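Local coordinates for protein endoribonuclease PemK (Escherichia coli, PDB 1M1F) that acts as the toxin of a plasmid-borne toxin-antitoxin system, probably as an endoribonuclease, and is neutralized by its cognate antitoxin PemI, at residues M1-I6 with T96-V101; V59-D62 with R67-G70; D12-A15 with Q19-T22. All coordinates share one frame; numbering follows the deposited sequence.

In the fold
Interaction 1 joins the two ends of the chain, setting the turn leading into strand 5-10 against helix 95-106, and the other two contacts are nested inside the long loop that it closes. Along the sequence interaction 3 comes first, in the loop between strands 5-10 and 22-27, and interaction 2 follows, from the end of strand 58-60 to the loop before strand 71-79. Interactions 1 and 2 have centres about 12 Å apart and touch, Ile97 packing on Ser60 and Leu61, so the helix that carries Met98 also packs on the end of strand 58-60. Interaction 3 lies about 22 Å and 20 Å, centre to centre, from interactions 1 and 2, in a surface loop that reaches the second subunit.

Interaction 1: M1-I6 with T96-V101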
ATOM      1  N   MET A   1       4.107  17.706  -0.332  1.00 17.68           N
ATOM      2  CA  MET A   1       2.777  17.037  -0.270  1.00 17.21           C
ATOM      3  C   MET A   1       2.555  16.433   1.106  1.00 16.31           C
ATOM      4  O   MET A   1       3.394  15.699   1.629  1.00 16.37           O
ATOM      5  CB  MET A   1       2.626  16.004  -1.384  1.00 17.64           C
ATOM      6  CG  MET A   1       3.308  14.677  -1.188  1.00 18.01           C
ATOM      7  SD  MET A   1       2.410  13.363  -2.054  1.00 15.91           S
ATOM      8  CE  MET A   1       3.199  13.708  -3.683  1.00 13.21           C
ATOM      9  N   GLU A   2       1.439  16.822   1.707  1.00 15.40           N
ATOM     10  CA  GLU A   2       1.063  16.400   3.042  1.00 14.08           C
ATOM     11  C   GLU A   2       0.089  15.213   3.143  1.00 11.89           C
ATOM     12  O   GLU A   2      -0.778  14.986   2.294  1.00 10.64           O
ATOM     13  CB  GLU A   2       0.375  17.576   3.764  1.00 14.87           C
ATOM     14  CG  GLU A   2       1.088  18.927   3.773  1.00 17.61           C
ATOM     15  CD  GLU A   2       2.340  18.946   4.623  1.00 20.22           C
ATOM     16  OE1 GLU A   2       2.307  18.413   5.753  1.00 21.87           O
ATOM     17  OE2 GLU A   2       3.359  19.513   4.159  1.00 22.84           O
ATOM     18  N   ARG A   3       0.237  14.473   4.234  1.00 10.05           N
ATOM     19  CA  ARG A   3      -0.763  13.514   4.633  1.00  9.21           C
ATOM     20  C   ARG A   3      -2.097  14.255   4.674  1.00  8.88           C
ATOM     21  O   ARG A   3      -2.175  15.396   5.145  1.00 10.06           O
ATOM     22  CB  ARG A   3      -0.449  13.006   6.033  1.00  9.11           C
ATOM     23  CG  ARG A   3      -1.592  12.259   6.678  1.00  9.63           C
ATOM     24  CD  ARG A   3      -1.267  11.783   8.076  1.00  9.76           C
ATOM     25  NE  ARG A   3      -0.348  10.655   8.027  1.00  9.79           N
ATOM     26  CZ  ARG A   3       0.504  10.339   8.981  1.00  9.63           C
ATOM     27  NH1 ARG A   3       0.552  11.059  10.091  1.00 10.43           N
ATOM     28  NH2 ARG A   3       1.311   9.298   8.824  1.00  9.70           N
ATOM     29  N   GLY A   4      -3.152  13.599   4.207  1.00  8.27           N
ATOM     30  CA  GLY A   4      -4.486  14.176   4.251  1.00  8.16           C
ATOM     31  C   GLY A   4      -4.918  14.923   3.001  1.00  7.68           C
ATOM     32  O   GLY A   4      -6.074  15.348   2.897  1.00  8.17           O
ATOM     33  N   GLU A   5      -4.011  15.093   2.049  1.00  7.14           N
ATOM     34  CA  GLU A   5      -4.373  15.697   0.777  1.00  7.18           C
ATOM     35  C   GLU A   5      -5.018  14.669  -0.131  1.00  6.69           C
ATOM     36  O   GLU A   5      -4.639  13.497  -0.143  1.00  7.06           O
ATOM     37  CB  GLU A   5      -3.157  16.280   0.057  1.00  7.23           C
ATOM     38  CG  GLU A   5      -2.549  17.472   0.774  1.00  8.47           C
ATOM     39  CD  GLU A   5      -1.249  17.961   0.169  1.00 10.31           C
ATOM     40  OE1 GLU A   5      -0.685  17.305  -0.718  1.00 11.02           O
ATOM     41  OE2 GLU A   5      -0.778  19.031   0.603  1.00 13.45           O
ATOM     42  N   ILE A   6      -5.980  15.134  -0.913  1.00  6.75           N
ATOM     43  CA  ILE A   6      -6.595  14.360  -1.970  1.00  7.29           C
ATOM     44  C   ILE A   6      -6.000  14.866  -3.282  1.00  6.87           C
ATOM     45  O   ILE A   6      -5.984  16.080  -3.541  1.00  7.32           O
ATOM     46  CB  ILE A   6      -8.116  14.543  -1.982  1.00  7.40           C
ATOM     47  CG1 ILE A   6      -8.720  13.905  -0.736  1.00  8.67           C
ATOM     48  CG2 ILE A   6      -8.723  13.924  -3.228  1.00  8.31           C
ATOM     49  CD1 ILE A   6     -10.219  14.079  -0.623  1.00 10.09           C
ATOM     50  N   THR A  96     -10.251  14.512  11.339  1.00 10.40           N
ATOM     51  CA  THR A  96     -11.100  13.419  11.766  1.00 10.46           C
ATOM     52  C   THR A  96     -11.147  12.302  10.716  1.00  9.81           C
ATOM     53  O   THR A  96     -11.049  11.130  11.058  1.00 10.23           O
ATOM     54  CB  THR A  96     -12.515  13.903  12.059  1.00 10.92           C
ATOM     55  OG1 THR A  96     -12.950  14.756  10.997  1.00 12.72           O
ATOM     56  CG2 THR A  96     -12.567  14.769  13.321  1.00 12.06           C
ATOM     57  N   ILE A  97     -11.329  12.660   9.446  1.00  8.88           N
ATOM     58  CA  ILE A  97     -11.348  11.660   8.374  1.00  8.83           C
ATOM     59  C   ILE A  97     -10.004  10.963   8.291  1.00  8.10           C
ATOM     60  O   ILE A  97      -9.929   9.738   8.225  1.00  7.52           O
ATOM     61  CB  ILE A  97     -11.652  12.308   6.998  1.00  9.35           C
ATOM     62  CG1 ILE A  97     -13.107  12.778   6.913  1.00 11.15           C
ATOM     63  CG2 ILE A  97     -11.333  11.335   5.855  1.00  9.19           C
ATOM     64  CD1 ILE A  97     -14.141  11.684   7.083  1.00 12.82           C
ATOM     65  N   MET A  98      -8.936  11.742   8.278  1.00  7.65           N
ATOM     66  CA  MET A  98      -7.612  11.156   8.157  1.00  7.84           C
ATOM     67  C   MET A  98      -7.355  10.171   9.293  1.00  7.91           C
ATOM     68  O   MET A  98      -6.830   9.085   9.058  1.00  8.19           O
ATOM     69  CB  MET A  98      -6.537  12.244   8.119  1.00  7.98           C
ATOM     70  CG  MET A  98      -5.165  11.763   7.646  1.00  7.66           C
ATOM     71  SD  MET A  98      -5.111  11.097   5.902  1.00  5.67           S
ATOM     72  CE  MET A  98      -4.613   9.341   6.247  1.00  8.33           C
ATOM     73  N   ASN A  99      -7.735  10.521  10.518  1.00  7.87           N
ATOM     74  CA  ASN A  99      -7.495   9.633  11.643  1.00  8.55           C
ATOM     75  C   ASN A  99      -8.322   8.352  11.550  1.00  8.34           C
ATOM     76  O   ASN A  99      -7.863   7.284  11.947  1.00  8.44           O
ATOM     77  CB  ASN A  99      -7.709  10.365  12.959  1.00  9.10           C
ATOM     78  CG  ASN A  99      -6.669  11.453  13.183  1.00 10.03           C
ATOM     79  OD1 ASN A  99      -5.534  11.360  12.704  1.00 12.40           O
ATOM     80  ND2 ASN A  99      -7.049  12.490  13.932  1.00 12.98           N
ATOM     81  N   GLU A 100      -9.539   8.442  11.028  1.00  8.21           N
ATOM     82  CA  GLU A 100     -10.343   7.240  10.829  1.00  8.44           C
ATOM     83  C   GLU A 100      -9.662   6.311   9.806  1.00  7.29           C
ATOM     84  O   GLU A 100      -9.624   5.083   9.981  1.00  7.52           O
ATOM     85  CB  GLU A 100     -11.766   7.593  10.379  1.00  9.21           C
ATOM     86  CG  GLU A 100     -12.732   6.446  10.602  1.00 13.42           C
ATOM     87  CD  GLU A 100     -14.193   6.833  10.530  1.00 17.14           C
ATOM     88  OE1 GLU A 100     -15.023   5.945  10.829  1.00 21.80           O
ATOM     89  OE2 GLU A 100     -14.511   7.989  10.205  1.00 18.21           O
ATOM     90  N   VAL A 101      -9.120   6.900   8.739  1.00  6.66           N
ATOM     91  CA  VAL A 101      -8.394   6.153   7.712  1.00  6.40           C
ATOM     92  C   VAL A 101      -7.142   5.485   8.299  1.00  6.60           C
ATOM     93  O   VAL A 101      -6.888   4.296   8.072  1.00  6.56           O
ATOM     94  CB  VAL A 101      -8.063   7.082   6.528  1.00  6.46           C
ATOM     95  CG1 VAL A 101      -7.090   6.445   5.555  1.00  7.07           C
ATOM     96  CG2 VAL A 101      -9.343   7.454   5.812  1.00  6.62           C
TER
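Gly4 and Met98 bring the two backbones closest, their CA atoms 5.8 Å apart, where a type II beta turn from Glu2 to Glu5 faces one side of helix 95-106. The turn is closed by the bond from Glu5 N to Glu2 O, and Gly4 holds its third position with a positive phi of 93°; at its backbone angles a CB would be jammed against the carbonyl O of Arg3, which by itself calls for glycine. Met98 does the reaching from the helix. With CG anti to the backbone N (chi1 -165°) and the chain bent at chi2, its sulfur is carried over to the turn, and SD rests 3.5 Å from Gly4 CA and 3.6 Å from Gly4 N. In the SH3-like fold of the PemK/MazF toxins this contact joins the N-terminal lead-in of strand 5-10 to the C-terminal helix, and the same methionine also touches Leu26 on strand 22-27. Beside the sulfur, the methylene part of Arg3 crosses the Met98 side chain at about a right angle. Arg3 CG lies 3.7 Å from Met98 CG, and Arg3 CD sits 3.9 Å from that same carbon, so the arginine touches through its aliphatic portion. Its polar end runs on elsewhere: NE bonds to Val28 O, NH1 to Thr110 O of the second subunit, and NH2 weakly to Ile108 O of that subunit.

Interaction 2: V59-D62 with R67-G70; sequences VSLD and RTTG
An ST turn ends strand 58-60 here, and the loop leading into strand 71-79 closes against it. Ser60 OG accepts the backbone N-H of Asp62 at 3.1 Å, which curls the chain as it leaves the strand, and the same hydroxyl also hydrogen-bonds Ala52 O. Across the contact Leu61 N donates to Gly70 O at 3.0 Å in a nearly straight bond (N-H...O 166°), with the donor tilted 17° from the carbonyl plane. This is the one direct hydrogen bond between 59-62 and 67-70, and it lies where the backbones come nearest, at Leu61 and Gly70. Further out the two chains part, and a water takes over: it donates to both Leu61 O and Thr68 O, each 2.7 Å from its oxygen, so two backbone carbonyls are bridged by one molecule.

The leucine side chain packs alongside this polar seam. Its CB lies 3.5 Å from Gly70 O. Beyond, branch CD1 reaches Thr68, meeting the methyl CG2 and the backbone O, both at 3.9 Å. Thr68 has its CG2 anti to its own N, which presents the methyl to the leucine, while OG1 bonds to Glu91 OE2. At the backbone angles of Gly70 a CB would be jammed against the carbonyl O of Thr69, which by itself calls for glycine.

Leu61 also packs on Ile97 of helix 95-106, Val72 of strand 71-79, Val45 of strand 41-46 and Ile66 of the intervening loop. Strand 58-60, the outermost of the sheet within this chain, pairs with strand 71-79 through the backbone bond of Val59 with Val72, and helix 95-106 packs against side chains of both strands.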
ATOM      1  N   VAL A  59     -14.425   4.297   4.359  1.00  7.60           N
ATOM      2  CA  VAL A  59     -14.701   5.458   5.190  1.00  7.97           C
ATOM      3  C   VAL A  59     -15.358   6.539   4.363  1.00  7.84           C
ATOM      4  O   VAL A  59     -14.800   7.006   3.377  1.00  8.05           O
ATOM      5  CB  VAL A  59     -13.400   5.994   5.808  1.00  8.38           C
ATOM      6  CG1 VAL A  59     -13.662   7.289   6.548  1.00  9.05           C
ATOM      7  CG2 VAL A  59     -12.789   4.951   6.731  1.00  8.73           C
ATOM      8  N   SER A  60     -16.554   6.933   4.771  1.00  7.86           N
ATOM      9  CA  SER A  60     -17.326   7.901   4.021  1.00  8.44           C
ATOM     10  C   SER A  60     -16.767   9.321   4.108  1.00  8.80           C
ATOM     11  O   SER A  60     -16.307   9.758   5.167  1.00  9.21           O
ATOM     12  CB  SER A  60     -18.776   7.890   4.516  1.00  8.97           C
ATOM     13  OG  SER A  60     -19.526   8.881   3.840  1.00 10.92           O
ATOM     14  N   LEU A  61     -16.798  10.014   2.971  1.00  8.49           N
ATOM     15  CA  LEU A  61     -16.428  11.431   2.898  1.00  9.52           C
ATOM     16  C   LEU A  61     -17.642  12.378   2.968  1.00 10.63           C
ATOM     17  O   LEU A  61     -17.500  13.601   2.841  1.00 11.78           O
ATOM     18  CB  LEU A  61     -15.683  11.705   1.597  1.00  9.03           C
ATOM     19  CG  LEU A  61     -14.351  10.997   1.400  1.00  8.36           C
ATOM     20  CD1 LEU A  61     -13.835  11.267   0.005  1.00  8.90           C
ATOM     21  CD2 LEU A  61     -13.329  11.396   2.439  1.00  8.63           C
ATOM     22  N   ASP A  62     -18.828  11.825   3.169  1.00 11.92           N
ATOM     23  CA  ASP A  62     -20.057  12.621   3.203  1.00 13.27           C
ATOM     24  C   ASP A  62     -20.160  13.516   4.442  1.00 13.02           C
ATOM     25  O   ASP A  62     -19.835  13.101   5.539  1.00 12.87           O
ATOM     26  CB  ASP A  62     -21.255  11.670   3.179  1.00 14.38           C
ATOM     27  CG  ASP A  62     -22.437  12.214   2.396  1.00 18.29           C
ATOM     28  OD1 ASP A  62     -22.280  13.183   1.624  1.00 22.87           O
ATOM     29  OD2 ASP A  62     -23.574  11.703   2.473  1.00 21.32           O
ATOM     30  N   ARG A  67     -15.039  18.810  -1.346  1.00 11.27           N
ATOM     31  CA  ARG A  67     -15.641  18.702  -2.667  1.00 11.53           C
ATOM     32  C   ARG A  67     -15.719  17.247  -3.118  1.00 10.89           C
ATOM     33  O   ARG A  67     -16.689  16.831  -3.745  1.00 11.92           O
ATOM     34  CB  ARG A  67     -14.843  19.503  -3.667  1.00 11.97           C
ATOM     35  N   THR A  68     -14.674  16.479  -2.822  1.00 10.06           N
ATOM     36  CA  THR A  68     -14.615  15.083  -3.239  1.00 10.07           C
ATOM     37  C   THR A  68     -15.691  14.251  -2.567  1.00 10.16           C
ATOM     38  O   THR A  68     -15.881  14.356  -1.360  1.00 10.90           O
ATOM     39  CB  THR A  68     -13.237  14.519  -2.896  1.00  9.43           C
ATOM     40  OG1 THR A  68     -12.222  15.235  -3.616  1.00  9.77           O
ATOM     41  CG2 THR A  68     -13.085  13.080  -3.360  1.00  9.62           C
ATOM     42  N   THR A  69     -16.381  13.426  -3.349  1.00 10.90           N
ATOM     43  CA  THR A  69     -17.438  12.572  -2.827  1.00 11.48           C
ATOM     44  C   THR A  69     -17.013  11.112  -2.812  1.00 10.53           C
ATOM     45  O   THR A  69     -16.015  10.730  -3.437  1.00 11.32           O
ATOM     46  CB  THR A  69     -18.720  12.698  -3.680  1.00 12.56           C
ATOM     47  OG1 THR A  69     -18.423  12.403  -5.049  1.00 15.31           O
ATOM     48  CG2 THR A  69     -19.235  14.140  -3.687  1.00 13.63           C
ATOM     49  N   GLY A  70     -17.777  10.290  -2.102  1.00  9.87           N
ATOM     50  CA  GLY A  70     -17.544   8.862  -2.102  1.00  9.35           C
ATOM     51  C   GLY A  70     -16.996   8.330  -0.806  1.00  8.71           C
ATOM     52  O   GLY A  70     -17.281   8.852   0.274  1.00  8.80           O
TER
HETATM   53  O   HOH W   1     -17.971  14.559   0.314  1.00 19.41           O

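Interaction 3: D12-A15 with Q19-T22; sequences DPTA and QQGT
Asp12 grips the backbone of the facing segment: Gly21 N donates to its OD1 at 2.9 Å, almost straight at 173°, arriving from above the carboxylate plane by 36°. The other oxygen, OD2, lies 3.4 Å from Gly21 CA, so the carboxylate sits against the glycine with both oxygens. Thr14 supplies the second close patch, its methyl CG2 lying 3.4 Å from Gln19 O. Chi1 of 65° places OG1 between the backbone N and the carbonyl carbon, where it meets Gln20 CG at 3.5 Å; the two side chains cross at about a right angle. The two segments form the arms of the loop linking antiparallel strands 5-10 and 22-27 of the SH3-like toxin fold, the second running into strand 22-27 at Thr22, and Gly21 also shares a backbone hydrogen bond with Leu11. Towards solvent the contact gives way to water. One molecule donates to Asp12 OD2 and also bonds Thr22 OG1, each at 2.7 Å, while another links Thr14 OG1 with Gln20 OE1. Along the same arm Pro13, which follows a cis peptide bond, packs on Pro13 of the second subunit, and Ala15 on Arg85 of that subunit.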
ATOM      1  N   ASP A  12      -3.802   3.584 -13.546  1.00 10.57           N
ATOM      2  CA  ASP A  12      -3.635   2.586 -14.599  1.00 10.91           C
ATOM      3  C   ASP A  12      -2.175   2.497 -15.042  1.00 10.73           C
ATOM      4  O   ASP A  12      -1.406   3.431 -14.834  1.00 11.23           O
ATOM      5  CB  ASP A  12      -4.529   2.935 -15.797  1.00 11.41           C
ATOM      6  CG  ASP A  12      -6.015   2.891 -15.466  1.00 12.83           C
ATOM      7  OD1 ASP A  12      -6.477   1.996 -14.718  1.00 12.70           O
ATOM      8  OD2 ASP A  12      -6.822   3.733 -15.933  1.00 17.00           O
ATOM      9  N   PRO A  13      -1.766   1.375 -15.644  1.00 11.07           N
ATOM     10  CA  PRO A  13      -2.604   0.191 -15.864  1.00 10.76           C
ATOM     11  C   PRO A  13      -2.627  -0.737 -14.661  1.00 10.85           C
ATOM     12  O   PRO A  13      -1.745  -0.661 -13.808  1.00 11.02           O
ATOM     13  CB  PRO A  13      -1.901  -0.534 -17.018  1.00 11.26           C
ATOM     14  CG  PRO A  13      -0.549   0.024 -17.107  1.00 12.45           C
ATOM     15  CD  PRO A  13      -0.427   1.218 -16.221  1.00 11.41           C
ATOM     16  N   THR A  14      -3.617  -1.625 -14.623  1.00 10.84           N
ATOM     17  CA  THR A  14      -3.805  -2.537 -13.493  1.00 11.54           C
ATOM     18  C   THR A  14      -4.131  -3.935 -13.972  1.00 11.38           C
ATOM     19  O   THR A  14      -4.375  -4.159 -15.165  1.00 12.39           O
ATOM     20  CB  THR A  14      -4.970  -2.078 -12.607  1.00 12.09           C
ATOM     21  OG1 THR A  14      -6.190  -2.155 -13.356  1.00 13.97           O
ATOM     22  CG2 THR A  14      -4.830  -0.614 -12.204  1.00 12.09           C
ATOM     23  N   ALA A  15      -4.151  -4.867 -13.029  1.00 10.93           N
ATOM     24  CA  ALA A  15      -4.473  -6.260 -13.297  1.00 10.84           C
ATOM     25  C   ALA A  15      -5.621  -6.737 -12.425  1.00 11.01           C
ATOM     26  O   ALA A  15      -5.764  -6.310 -11.284  1.00 10.60           O
ATOM     27  CB  ALA A  15      -3.259  -7.128 -13.041  1.00 10.96           C
ATOM     28  N   GLN A  19      -7.992  -1.798  -8.148  1.00 12.12           N
ATOM     29  CA  GLN A  19      -8.724  -0.570  -8.390  1.00 12.51           C
ATOM     30  C   GLN A  19      -8.177   0.109  -9.642  1.00 13.01           C
ATOM     31  O   GLN A  19      -6.973   0.321  -9.764  1.00 12.67           O
ATOM     32  CB  GLN A  19      -8.609   0.358  -7.185  1.00 12.74           C
ATOM     33  CG  GLN A  19      -9.513   1.574  -7.282  1.00 13.64           C
ATOM     34  CD  GLN A  19     -10.986   1.212  -7.261  1.00 15.93           C
ATOM     35  OE1 GLN A  19     -11.729   1.560  -8.180  1.00 17.79           O
ATOM     36  NE2 GLN A  19     -11.408   0.507  -6.226  1.00 17.49           N
ATOM     37  N   GLN A  20      -9.078   0.456 -10.559  1.00 13.68           N
ATOM     38  CA  GLN A  20      -8.710   1.051 -11.844  1.00 13.92           C
ATOM     39  C   GLN A  20      -9.040   2.535 -11.933  1.00 13.66           C
ATOM     40  O   GLN A  20      -9.719   3.095 -11.066  1.00 13.88           O
ATOM     41  CB  GLN A  20      -9.475   0.371 -12.995  1.00 14.53           C
ATOM     42  CG  GLN A  20      -9.546  -1.147 -12.945  1.00 15.44           C
ATOM     43  CD  GLN A  20     -10.203  -1.752 -14.183  1.00 17.31           C
ATOM     44  OE1 GLN A  20      -9.963  -2.918 -14.517  1.00 20.31           O
ATOM     45  NE2 GLN A  20     -11.035  -0.964 -14.862  1.00 17.32           N
ATOM     46  N   GLY A  21      -8.550   3.156 -13.000  1.00 12.88           N
ATOM     47  CA  GLY A  21      -8.963   4.498 -13.375  1.00 12.55           C
ATOM     48  C   GLY A  21      -8.178   5.682 -12.855  1.00 11.77           C
ATOM     49  O   GLY A  21      -7.253   5.563 -12.052  1.00 12.23           O
ATOM     50  N   THR A  22      -8.547   6.849 -13.365  1.00 10.71           N
ATOM     51  CA  THR A  22      -8.049   8.111 -12.864  1.00 10.59           C
ATOM     52  C   THR A  22      -9.089   8.541 -11.837  1.00 10.14           C
ATOM     53  O   THR A  22     -10.275   8.660 -12.148  1.00 11.09           O
ATOM     54  CB  THR A  22      -7.951   9.138 -13.983  1.00 10.62           C
ATOM     55  OG1 THR A  22      -6.900   8.766 -14.881  1.00 11.60           O
ATOM     56  CG2 THR A  22      -7.518  10.486 -13.447  1.00 11.47           C
TER
HETATM   57  O   HOH W   2      -6.294   6.419 -16.120  1.00 14.16           O
HETATM   58  O   HOH W   3      -7.986  -4.025 -12.736  1.00 24.45           O